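Local coordinates for hydrolase (Burkholderia cenocepacia, PDB 4QKU), which probably hydrolyses fumarylacetoacetate to fumarate and acetoacetate, the last step of phenylalanine and tyrosine breakdown, as a metal-dependent enzyme of the FAH family, at residues Phe37-Gly45 with Val104-Ser113; Val252-Gln263 with Ser275-Ile286. All coordinates share one frame; numbering follows the deposited sequence.

Contact 1. Residues Phe37-Gly45 with Val104-Ser113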
loop_
_atom_site.group_PDB
_atom_site.type_symbol
_atom_site.label_atom_id
_atom_site.label_comp_id
_atom_site.label_asym_id
_atom_site.label_seq_id
_atom_site.Cartn_x
_atom_site.Cartn_y
_atom_site.Cartn_z
ATOM N N PHE B 37 -27.959 -11.261 9.243
ATOM C CA PHE B 37 -28.101 -11.391 7.818
ATOM C C PHE B 37 -29.548 -11.579 7.377
ATOM O O PHE B 37 -29.854 -12.552 6.684
ATOM C CB PHE B 37 -27.269 -12.588 7.352
ATOM C CG PHE B 37 -25.827 -12.510 7.770
ATOM C CD1 PHE B 37 -25.026 -11.450 7.344
ATOM C CD2 PHE B 37 -25.274 -13.477 8.611
ATOM C CE1 PHE B 37 -23.695 -11.371 7.727
ATOM C CE2 PHE B 37 -23.945 -13.406 9.000
ATOM C CZ PHE B 37 -23.149 -12.349 8.553
ATOM N N PRO B 38 -30.439 -10.631 7.748
ATOM C CA PRO B 38 -31.796 -10.665 7.231
ATOM C C PRO B 38 -31.829 -10.378 5.747
ATOM O O PRO B 38 -30.791 -10.111 5.136
ATOM C CB PRO B 38 -32.457 -9.506 7.965
ATOM C CG PRO B 38 -31.367 -8.511 8.069
ATOM C CD PRO B 38 -30.168 -9.336 8.409
ATOM N N ILE B 39 -33.019 -10.408 5.169
ATOM C CA ILE B 39 -33.141 -10.131 3.748
ATOM C C ILE B 39 -32.824 -8.662 3.427
ATOM O O ILE B 39 -32.475 -8.324 2.293
ATOM C CB ILE B 39 -34.508 -10.589 3.190
ATOM C CG1 ILE B 39 -34.410 -10.746 1.671
ATOM C CG2 ILE B 39 -35.615 -9.631 3.599
ATOM C CD1 ILE B 39 -35.491 -11.623 1.091
ATOM N N GLN B 40 -32.907 -7.806 4.442
ATOM C CA GLN B 40 -32.626 -6.380 4.292
ATOM C C GLN B 40 -31.148 -6.074 4.130
ATOM O O GLN B 40 -30.799 -4.988 3.686
ATOM C CB GLN B 40 -33.154 -5.593 5.502
ATOM C CG GLN B 40 -34.679 -5.425 5.567
ATOM C CD GLN B 40 -35.408 -6.658 6.054
ATOM O OE1 GLN B 40 -34.796 -7.618 6.520
ATOM N NE2 GLN B 40 -36.743 -6.628 5.965
ATOM N N ASN B 41 -30.286 -7.025 4.458
ATOM C CA ASN B 41 -28.844 -6.796 4.452
ATOM C C ASN B 41 -28.228 -7.220 3.145
ATOM O O ASN B 41 -27.985 -6.370 2.284
ATOM C CB ASN B 41 -28.221 -7.532 5.633
ATOM C CG ASN B 41 -26.756 -7.250 5.790
ATOM O OD1 ASN B 41 -26.167 -6.470 5.036
ATOM N ND2 ASN B 41 -26.157 -7.858 6.815
ATOM N N LEU B 42 -28.003 -8.520 2.965
ATOM C CA LEU B 42 -27.424 -9.062 1.713
ATOM C C LEU B 42 -25.993 -8.562 1.414
ATOM O O LEU B 42 -25.743 -7.931 0.407
ATOM C CB LEU B 42 -28.339 -8.786 0.528
ATOM C CG LEU B 42 -29.720 -9.417 0.618
ATOM C CD1 LEU B 42 -30.630 -8.835 -0.454
ATOM C CD2 LEU B 42 -29.689 -10.929 0.486
ATOM N N PRO B 43 -25.054 -8.847 2.328
ATOM C CA PRO B 43 -23.664 -8.426 2.135
ATOM C C PRO B 43 -22.979 -9.384 1.191
ATOM O O PRO B 43 -23.415 -10.511 1.039
ATOM C CB PRO B 43 -23.064 -8.560 3.530
ATOM C CG PRO B 43 -23.776 -9.761 4.074
ATOM C CD PRO B 43 -25.187 -9.707 3.528
ATOM N N PHE B 44 -21.905 -8.925 0.572
ATOM C CA PHE B 44 -21.163 -9.747 -0.365
ATOM C C PHE B 44 -19.902 -10.284 0.279
ATOM O O PHE B 44 -19.271 -9.608 1.100
ATOM C CB PHE B 44 -20.817 -8.937 -1.600
ATOM C CG PHE B 44 -21.988 -8.634 -2.452
ATOM C CD1 PHE B 44 -22.783 -7.533 -2.194
ATOM C CD2 PHE B 44 -22.301 -9.458 -3.532
ATOM C CE1 PHE B 44 -23.869 -7.250 -3.001
ATOM C CE2 PHE B 44 -23.380 -9.185 -4.336
ATOM C CZ PHE B 44 -24.167 -8.088 -4.075
ATOM N N GLY B 45 -19.526 -11.495 -0.100
ATOM C CA GLY B 45 -18.281 -12.106 0.405
ATOM C C GLY B 45 -17.729 -13.173 -0.505
ATOM O O GLY B 45 -18.264 -13.404 -1.601
ATOM N N VAL B 104 -28.154 -6.787 -8.951
ATOM C CA VAL B 104 -28.019 -8.064 -8.273
ATOM C C VAL B 104 -28.782 -8.058 -6.958
ATOM O O VAL B 104 -29.490 -9.007 -6.662
ATOM C CB VAL B 104 -26.549 -8.433 -8.024
ATOM C CG1 VAL B 104 -26.423 -9.613 -7.050
ATOM C CG2 VAL B 104 -25.874 -8.761 -9.343
ATOM N N ARG B 105 -28.654 -6.989 -6.182
ATOM C CA ARG B 105 -29.372 -6.891 -4.918
ATOM C C ARG B 105 -30.878 -7.037 -5.112
ATOM O O ARG B 105 -31.535 -7.732 -4.347
ATOM C CB ARG B 105 -29.052 -5.572 -4.212
ATOM C CG ARG B 105 -29.939 -5.272 -3.008
ATOM C CD ARG B 105 -29.519 -3.975 -2.321
ATOM N NE ARG B 105 -30.286 -3.775 -1.116
ATOM C CZ ARG B 105 -29.959 -4.216 0.092
ATOM N NH1 ARG B 105 -28.842 -4.863 0.310
ATOM N NH2 ARG B 105 -30.793 -4.006 1.118
ATOM N N VAL B 106 -31.407 -6.389 -6.133
ATOM C CA VAL B 106 -32.834 -6.439 -6.423
ATOM C C VAL B 106 -33.280 -7.847 -6.824
ATOM O O VAL B 106 -34.363 -8.290 -6.434
ATOM C CB VAL B 106 -33.238 -5.444 -7.555
ATOM C CG1 VAL B 106 -34.619 -5.763 -8.133
ATOM C CG2 VAL B 106 -33.215 -4.007 -7.047
ATOM N N GLN B 107 -32.470 -8.545 -7.601
ATOM C CA GLN B 107 -32.842 -9.887 -8.018
ATOM C C GLN B 107 -32.847 -10.848 -6.825
ATOM O O GLN B 107 -33.733 -11.710 -6.697
ATOM C CB GLN B 107 -31.919 -10.378 -9.113
ATOM C CG GLN B 107 -32.098 -9.624 -10.418
ATOM C CD GLN B 107 -31.012 -9.974 -11.415
ATOM O OE1 GLN B 107 -31.059 -11.033 -12.046
ATOM N NE2 GLN B 107 -30.027 -9.085 -11.568
ATOM N N LEU B 108 -31.857 -10.686 -5.954
ATOM C CA LEU B 108 -31.729 -11.548 -4.801
ATOM C C LEU B 108 -32.863 -11.296 -3.832
ATOM O O LEU B 108 -33.531 -12.232 -3.403
ATOM C CB LEU B 108 -30.392 -11.350 -4.108
ATOM C CG LEU B 108 -29.161 -11.791 -4.896
ATOM C CD1 LEU B 108 -27.926 -11.548 -4.060
ATOM C CD2 LEU B 108 -29.239 -13.244 -5.332
ATOM N N SER B 109 -33.103 -10.036 -3.508
ATOM C CA SER B 109 -34.227 -9.697 -2.636
ATOM C C SER B 109 -35.564 -10.282 -3.131
ATOM O O SER B 109 -36.361 -10.758 -2.340
ATOM C CB SER B 109 -34.366 -8.198 -2.478
ATOM O OG SER B 109 -35.323 -7.914 -1.486
ATOM N N ALA B 110 -35.787 -10.246 -4.438
ATOM C CA ALA B 110 -37.037 -10.732 -5.020
ATOM C C ALA B 110 -37.107 -12.234 -4.933
ATOM O O ALA B 110 -38.075 -12.796 -4.500
ATOM C CB ALA B 110 -37.166 -10.272 -6.466
ATOM N N LEU B 111 -36.028 -12.879 -5.298
ATOM C CA LEU B 111 -35.971 -14.343 -5.307
ATOM C C LEU B 111 -36.124 -14.989 -3.925
ATOM O O LEU B 111 -36.733 -16.055 -3.801
ATOM C CB LEU B 111 -34.650 -14.790 -5.938
ATOM C CG LEU B 111 -34.604 -16.274 -6.311
ATOM C CD1 LEU B 111 -35.637 -16.582 -7.400
ATOM C CD2 LEU B 111 -33.204 -16.680 -6.733
ATOM N N PHE B 112 -35.564 -14.349 -2.899
ATOM C CA PHE B 112 -35.539 -14.936 -1.570
ATOM C C PHE B 112 -36.609 -14.394 -0.678
ATOM O O PHE B 112 -36.682 -14.768 0.481
ATOM C CB PHE B 112 -34.160 -14.785 -0.929
ATOM C CG PHE B 112 -33.125 -15.670 -1.549
ATOM C CD1 PHE B 112 -33.070 -17.010 -1.218
ATOM C CD2 PHE B 112 -32.250 -15.179 -2.504
ATOM C CE1 PHE B 112 -32.150 -17.853 -1.804
ATOM C CE2 PHE B 112 -31.325 -16.012 -3.096
ATOM C CZ PHE B 112 -31.273 -17.360 -2.739
ATOM N N SER B 113 -37.463 -13.537 -1.239
ATOM C CA SER B 113 -38.685 -13.096 -0.572
ATOM C C SER B 113 -39.653 -14.261 -0.348
ATOM O O SER B 113 -39.913 -15.063 -1.260
ATOM C CB SER B 113 -39.395 -12.031 -1.395
ATOM O OG SER B 113 -38.818 -10.779 -1.184
HETATM O O HOH W 1 -34.216 -7.148 0.935
#
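The guanidinium group of Arg105 takes two successive backbone carbonyls of the 37-45 loop at once: NH1 donates to Asn41 O at 2.6 Å and NH2 to Gln40 O at 2.7 Å. Both oxygens lie at the edge of the guanidinium, close to its plane, so the pair of bonds fixes the rotation of the group. The carbonyls are used differently: NH1 is tilted from the plane of the Asn41 carbonyl, whereas NH2 stands above that of Gln40, 47° out of it. With CG anti to the backbone N (chi1 170°) and the chain straight from there to NE, Arg105 reaches from the helix across to the loop, and NE is bonded in turn to Thr18 OG1. A turn further along the helix, a water bridges the segments, donating to Ile39 O and accepting from Ser109 OG, a hydroxyl also paired with Arg23 NH1.

Apolar groups fill in beside the polar bonds. Ile39 sends CD1 to the C-terminal end of the helix, where it lies 3.4 Å from Phe112 O and 4.0 Å from Phe112 CB. Leu42, whose phi of 63° is unusual for a residue with a side chain, places CD1 against the helix, 4.1 Å from Ser109 N and looser against Leu108 CB. The Phe44 ring presents its edge to Val104, CZ lying 4.0 Å from CG1.

The contact lies away from the predicted catalytic residues, within the N-terminal domain of the FAH family. It closes the last turns of helix 98-111 over the loop that leads into strand 44-49; Leu108 also packs on helix 67-72, and Leu42 and Phe44 on the adjacent strand 55-60.

Contact 2. Residues Val252-Gln263 with Ser275-Ile286; sequences VLLNDWSARDIQ and SKGFATTISPWI. With NA (sodium ion), chain H; SO4 (sulfate ion), chain J.
Strands 252-255 and 280-282 run antiparallel, their axes 4.7 Å apart at closest and 160° between their directions, with Asn255 and Thr281 a hydrogen-bonded pair and Leu254 and Ile282 a non-hydrogen-bonded one. Past the pair, Ser283 replaces a backbone acceptor with its hydroxyl: OG accepts from Leu253 N at 2.8 Å, while Ser283 N returns a bond to Leu253 O. Leu254 lays CG against Ile282 CG2 on one face. Toward the other side, Trp257 NE1 donates almost straight (176°) to Thr281 OG1 at 2.8 Å, exactly in the indole plane; Asn255 ND2 lies over one face of that ring, toward its rim, while Asn255 OD1 accepts from Glu222 N. The ring edge also meets Ala279 O.

Where the strands leave regular pairing, a sodium ion is held by Asp256 OD1 (2.4 Å), Thr280 OG1 and the carbonyl oxygens of Trp257, Lys276 and Ala279. In this FAH-family enzyme the sodium sits where magnesium is predicted to bind, through Asp256, Lys276 and Thr280; Asp256 is also a predicted ligand of a separate calcium site with Asp149, Glu222 and Glu224. The Asp256 carboxylate divides its oxygens: OD1 binds the sodium, while OD2 takes Lys276 NZ at 3.1 Å from above the carboxylate plane. Bends at chi2 and chi4 carry the lysine past Ser258 OG to this point, where NZ also pairs with Glu222. A sulfate, probably from the crystallisation liquor, gathers Lys276 NZ, Arg260 NH1 (2.8 Å) and Gln263 NE2 on its O3; the predicted proton acceptor His156 also bonds the anion.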
loop_
_atom_site.group_PDB
_atom_site.type_symbol
_atom_site.label_atom_id
_atom_site.label_comp_id
_atom_site.label_asym_id
_atom_site.label_seq_id
_atom_site.Cartn_x
_atom_site.Cartn_y
_atom_site.Cartn_z
ATOM N N VAL B 252 -16.813 -2.822 6.264
ATOM C CA VAL B 252 -16.460 -3.991 7.042
ATOM C C VAL B 252 -15.966 -3.524 8.402
ATOM O O VAL B 252 -15.678 -2.328 8.597
ATOM C CB VAL B 252 -15.324 -4.817 6.377
ATOM C CG1 VAL B 252 -15.783 -5.447 5.062
ATOM C CG2 VAL B 252 -14.068 -3.987 6.163
ATOM N N LEU B 253 -15.802 -4.469 9.320
ATOM C CA LEU B 253 -15.178 -4.168 10.598
ATOM C C LEU B 253 -13.697 -4.370 10.424
ATOM O O LEU B 253 -13.258 -5.203 9.614
ATOM C CB LEU B 253 -15.693 -5.092 11.692
ATOM C CG LEU B 253 -17.207 -5.097 11.868
ATOM C CD1 LEU B 253 -17.617 -6.172 12.854
ATOM C CD2 LEU B 253 -17.682 -3.756 12.346
ATOM N N LEU B 254 -12.916 -3.632 11.205
ATOM C CA LEU B 254 -11.472 -3.581 11.012
ATOM C C LEU B 254 -10.757 -3.488 12.359
ATOM O O LEU B 254 -10.972 -2.555 13.107
ATOM C CB LEU B 254 -11.119 -2.393 10.120
ATOM C CG LEU B 254 -9.658 -2.231 9.625
ATOM C CD1 LEU B 254 -9.627 -1.411 8.349
ATOM C CD2 LEU B 254 -8.765 -1.550 10.648
ATOM N N ASN B 255 -9.925 -4.493 12.649
ATOM C CA ASN B 255 -9.121 -4.506 13.822
ATOM C C ASN B 255 -7.714 -4.192 13.397
ATOM O O ASN B 255 -7.044 -5.013 12.780
ATOM C CB ASN B 255 -9.175 -5.864 14.515
ATOM C CG ASN B 255 -8.477 -5.849 15.866
ATOM O OD1 ASN B 255 -7.801 -4.872 16.228
ATOM N ND2 ASN B 255 -8.638 -6.928 16.622
ATOM N N ASP B 256 -7.268 -2.987 13.737
ATOM C CA ASP B 256 -5.926 -2.572 13.394
ATOM C C ASP B 256 -5.013 -2.906 14.542
ATOM O O ASP B 256 -4.650 -2.029 15.336
ATOM C CB ASP B 256 -5.826 -1.094 13.067
ATOM C CG ASP B 256 -4.407 -0.695 12.644
ATOM O OD1 ASP B 256 -3.633 -1.589 12.225
ATOM O OD2 ASP B 256 -4.045 0.487 12.765
ATOM N N TRP B 257 -4.637 -4.176 14.618
ATOM C CA TRP B 257 -3.776 -4.636 15.689
ATOM C C TRP B 257 -2.562 -3.750 15.782
ATOM O O TRP B 257 -1.946 -3.437 14.758
ATOM C CB TRP B 257 -3.307 -6.059 15.439
ATOM C CG TRP B 257 -4.381 -7.084 15.178
ATOM C CD1 TRP B 257 -4.818 -7.533 13.949
ATOM C CD2 TRP B 257 -5.115 -7.801 16.147
ATOM N NE1 TRP B 257 -5.777 -8.473 14.119
ATOM C CE2 TRP B 257 -5.965 -8.678 15.459
ATOM C CE3 TRP B 257 -5.110 -7.823 17.545
ATOM C CZ2 TRP B 257 -6.809 -9.549 16.116
ATOM C CZ3 TRP B 257 -5.940 -8.705 18.197
ATOM C CH2 TRP B 257 -6.791 -9.547 17.482
ATOM N N SER B 258 -2.209 -3.369 17.004
ATOM C CA SER B 258 -1.132 -2.412 17.258
ATOM C C SER B 258 -0.203 -2.892 18.372
ATOM O O SER B 258 -0.677 -3.369 19.405
ATOM C CB SER B 258 -1.747 -1.100 17.682
ATOM O OG SER B 258 -2.674 -0.635 16.721
ATOM N N ALA B 259 1.107 -2.805 18.163
ATOM C CA ALA B 259 2.066 -3.076 19.225
ATOM C C ALA B 259 2.546 -1.756 19.814
ATOM O O ALA B 259 3.381 -1.084 19.216
ATOM C CB ALA B 259 3.232 -3.875 18.688
ATOM N N ARG B 260 2.029 -1.389 20.982
ATOM C CA ARG B 260 2.201 -0.021 21.493
ATOM C C ARG B 260 3.599 0.309 21.927
ATOM O O ARG B 260 4.025 1.464 21.784
ATOM C CB ARG B 260 1.282 0.264 22.672
ATOM C CG ARG B 260 -0.177 -0.034 22.413
ATOM C CD ARG B 260 -0.668 0.707 21.210
ATOM N NE ARG B 260 -2.121 0.797 21.131
ATOM C CZ ARG B 260 -2.747 1.490 20.191
ATOM N NH1 ARG B 260 -2.038 2.111 19.271
ATOM N NH2 ARG B 260 -4.070 1.562 20.160
ATOM N N ASP B 261 4.337 -0.679 22.412
ATOM C CA ASP B 261 5.717 -0.421 22.847
ATOM C C ASP B 261 6.660 -0.243 21.662
ATOM O O ASP B 261 7.576 0.591 21.702
ATOM C CB ASP B 261 6.247 -1.474 23.841
ATOM C CG ASP B 261 5.792 -2.901 23.547
ATOM O OD1 ASP B 261 5.036 -3.174 22.580
ATOM O OD2 ASP B 261 6.216 -3.787 24.329
ATOM N N ILE B 262 6.413 -1.011 20.604
ATOM C CA ILE B 262 7.140 -0.898 19.349
ATOM C C ILE B 262 6.857 0.453 18.700
ATOM O O ILE B 262 7.761 1.115 18.178
ATOM C CB ILE B 262 6.732 -2.032 18.380
ATOM C CG1 ILE B 262 7.152 -3.410 18.948
ATOM C CG2 ILE B 262 7.368 -1.818 17.006
ATOM C CD1 ILE B 262 6.669 -4.620 18.156
ATOM N N GLN B 263 5.589 0.843 18.740
ATOM C CA GLN B 263 5.105 2.063 18.121
ATOM C C GLN B 263 5.746 3.331 18.710
ATOM O O GLN B 263 6.350 4.128 17.968
ATOM C CB GLN B 263 3.606 2.120 18.303
ATOM C CG GLN B 263 2.879 3.261 17.614
ATOM C CD GLN B 263 1.396 3.247 17.943
ATOM O OE1 GLN B 263 0.929 2.371 18.680
ATOM N NE2 GLN B 263 0.648 4.213 17.415
ATOM N N SER B 275 4.850 -1.423 13.947
ATOM C CA SER B 275 3.924 -1.529 15.048
ATOM C C SER B 275 2.499 -1.798 14.565
ATOM O O SER B 275 1.706 -2.265 15.354
ATOM C CB SER B 275 3.915 -0.267 15.901
ATOM O OG SER B 275 3.358 0.797 15.164
ATOM N N LYS B 276 2.171 -1.503 13.307
ATOM C CA LYS B 276 0.842 -1.791 12.791
ATOM C C LYS B 276 0.816 -2.756 11.609
ATOM O O LYS B 276 -0.249 -3.214 11.215
ATOM C CB LYS B 276 0.096 -0.496 12.358
ATOM C CG LYS B 276 0.156 0.705 13.308
ATOM C CD LYS B 276 -0.671 0.530 14.565
ATOM C CE LYS B 276 -1.108 1.860 15.154
ATOM N NZ LYS B 276 -2.470 2.264 14.689
ATOM N N GLY B 277 1.956 -3.052 11.017
ATOM C CA GLY B 277 1.963 -3.726 9.726
ATOM C C GLY B 277 1.981 -5.213 9.844
ATOM O O GLY B 277 1.887 -5.891 8.849
ATOM N N PHE B 278 2.135 -5.715 11.061
ATOM C CA PHE B 278 2.272 -7.143 11.288
ATOM C C PHE B 278 0.983 -7.912 11.061
ATOM O O PHE B 278 1.015 -9.086 10.678
ATOM C CB PHE B 278 2.844 -7.434 12.686
ATOM C CG PHE B 278 1.957 -7.024 13.820
ATOM C CD1 PHE B 278 0.985 -7.898 14.304
ATOM C CD2 PHE B 278 2.107 -5.796 14.434
ATOM C CE1 PHE B 278 0.173 -7.533 15.364
ATOM C CE2 PHE B 278 1.272 -5.423 15.467
ATOM C CZ PHE B 278 0.335 -6.303 15.951
ATOM N N ALA B 279 -0.138 -7.229 11.286
ATOM C CA ALA B 279 -1.448 -7.774 11.001
ATOM C C ALA B 279 -2.572 -6.744 11.180
ATOM O O ALA B 279 -2.546 -5.888 12.055
ATOM C CB ALA B 279 -1.722 -8.998 11.871
ATOM N N THR B 280 -3.555 -6.854 10.310
ATOM C CA THR B 280 -4.749 -6.067 10.376
ATOM C C THR B 280 -5.821 -7.043 9.915
ATOM O O THR B 280 -5.622 -7.752 8.925
ATOM C CB THR B 280 -4.672 -4.853 9.437
ATOM O OG1 THR B 280 -3.578 -4.022 9.841
ATOM C CG2 THR B 280 -5.955 -4.037 9.491
ATOM N N THR B 281 -6.921 -7.100 10.652
ATOM C CA THR B 281 -7.962 -8.066 10.405
ATOM C C THR B 281 -9.248 -7.334 10.028
ATOM O O THR B 281 -9.601 -6.322 10.642
ATOM C CB THR B 281 -8.234 -8.947 11.652
ATOM O OG1 THR B 281 -7.090 -9.760 11.944
ATOM C CG2 THR B 281 -9.457 -9.867 11.450
ATOM N N ILE B 282 -9.938 -7.856 9.006
ATOM C CA ILE B 282 -11.212 -7.314 8.623
ATOM C C ILE B 282 -12.227 -8.436 8.617
ATOM O O ILE B 282 -11.850 -9.601 8.412
ATOM C CB ILE B 282 -11.174 -6.582 7.250
ATOM C CG1 ILE B 282 -10.795 -7.506 6.099
ATOM C CG2 ILE B 282 -10.256 -5.377 7.288
ATOM C CD1 ILE B 282 -11.368 -7.057 4.772
ATOM N N SER B 283 -13.495 -8.100 8.859
ATOM C CA SER B 283 -14.578 -9.064 8.787
ATOM C C SER B 283 -14.808 -9.458 7.334
ATOM O O SER B 283 -14.442 -8.721 6.423
ATOM C CB SER B 283 -15.873 -8.447 9.349
ATOM O OG SER B 283 -16.201 -7.217 8.709
ATOM N N PRO B 284 -15.378 -10.645 7.102
ATOM C CA PRO B 284 -15.413 -11.162 5.733
ATOM C C PRO B 284 -16.503 -10.605 4.863
ATOM O O PRO B 284 -16.326 -10.551 3.652
ATOM C CB PRO B 284 -15.604 -12.659 5.927
ATOM C CG PRO B 284 -16.248 -12.784 7.236
ATOM C CD PRO B 284 -15.699 -11.692 8.078
ATOM N N TRP B 285 -17.616 -10.196 5.465
ATOM C CA TRP B 285 -18.785 -9.802 4.703
ATOM C C TRP B 285 -18.836 -8.313 4.463
ATOM O O TRP B 285 -18.871 -7.534 5.416
ATOM C CB TRP B 285 -20.036 -10.216 5.461
ATOM C CG TRP B 285 -20.202 -11.691 5.570
ATOM C CD1 TRP B 285 -20.132 -12.452 6.717
ATOM C CD2 TRP B 285 -20.528 -12.595 4.513
ATOM N NE1 TRP B 285 -20.394 -13.775 6.426
ATOM C CE2 TRP B 285 -20.635 -13.889 5.083
ATOM C CE3 TRP B 285 -20.737 -12.444 3.146
ATOM C CZ2 TRP B 285 -20.930 -15.013 4.322
ATOM C CZ3 TRP B 285 -21.045 -13.576 2.386
ATOM C CH2 TRP B 285 -21.138 -14.839 2.978
ATOM N N ILE B 286 -18.895 -7.899 3.207
ATOM C CA ILE B 286 -19.027 -6.477 2.923
ATOM C C ILE B 286 -20.472 -6.039 2.971
ATOM O O ILE B 286 -21.282 -6.477 2.153
ATOM C CB ILE B 286 -18.445 -6.103 1.546
ATOM C CG1 ILE B 286 -16.939 -6.366 1.539
ATOM C CG2 ILE B 286 -18.711 -4.636 1.250
ATOM C CD1 ILE B 286 -16.334 -6.407 0.161
HETATM NA NA NA H . -2.388 -3.621 12.356
HETATM S S SO4 J . -3.093 5.368 17.322
HETATM O O1 SO4 J . -2.645 6.207 16.189
HETATM O O2 SO4 J . -4.553 5.184 17.225
HETATM O O3 SO4 J . -2.450 4.032 17.300
HETATM O O4 SO4 J . -2.713 6.069 18.571
#

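Contacts 1 and 2 belong to the N-terminal and C-terminal parts of the FAH family sequence, their centres 29 Å apart, yet they meet directly at their ends. Phe44 O of contact 1 is 2.7 Å from Ile286 N of contact 2, a probable hydrogen bond, and Pro43 CB packs on Ile286 O at 3.1 Å. Beside this join the rings of Phe37 and Trp285 meet edge-to-face, Phe37 CZ to Trp285 CD1 3.5 Å. Segment 275-286 runs from the sodium and sulfate near one end to the join with the 37-45 loop at the other. Contact 1 takes no part in the metal site or in the predicted substrate pocket.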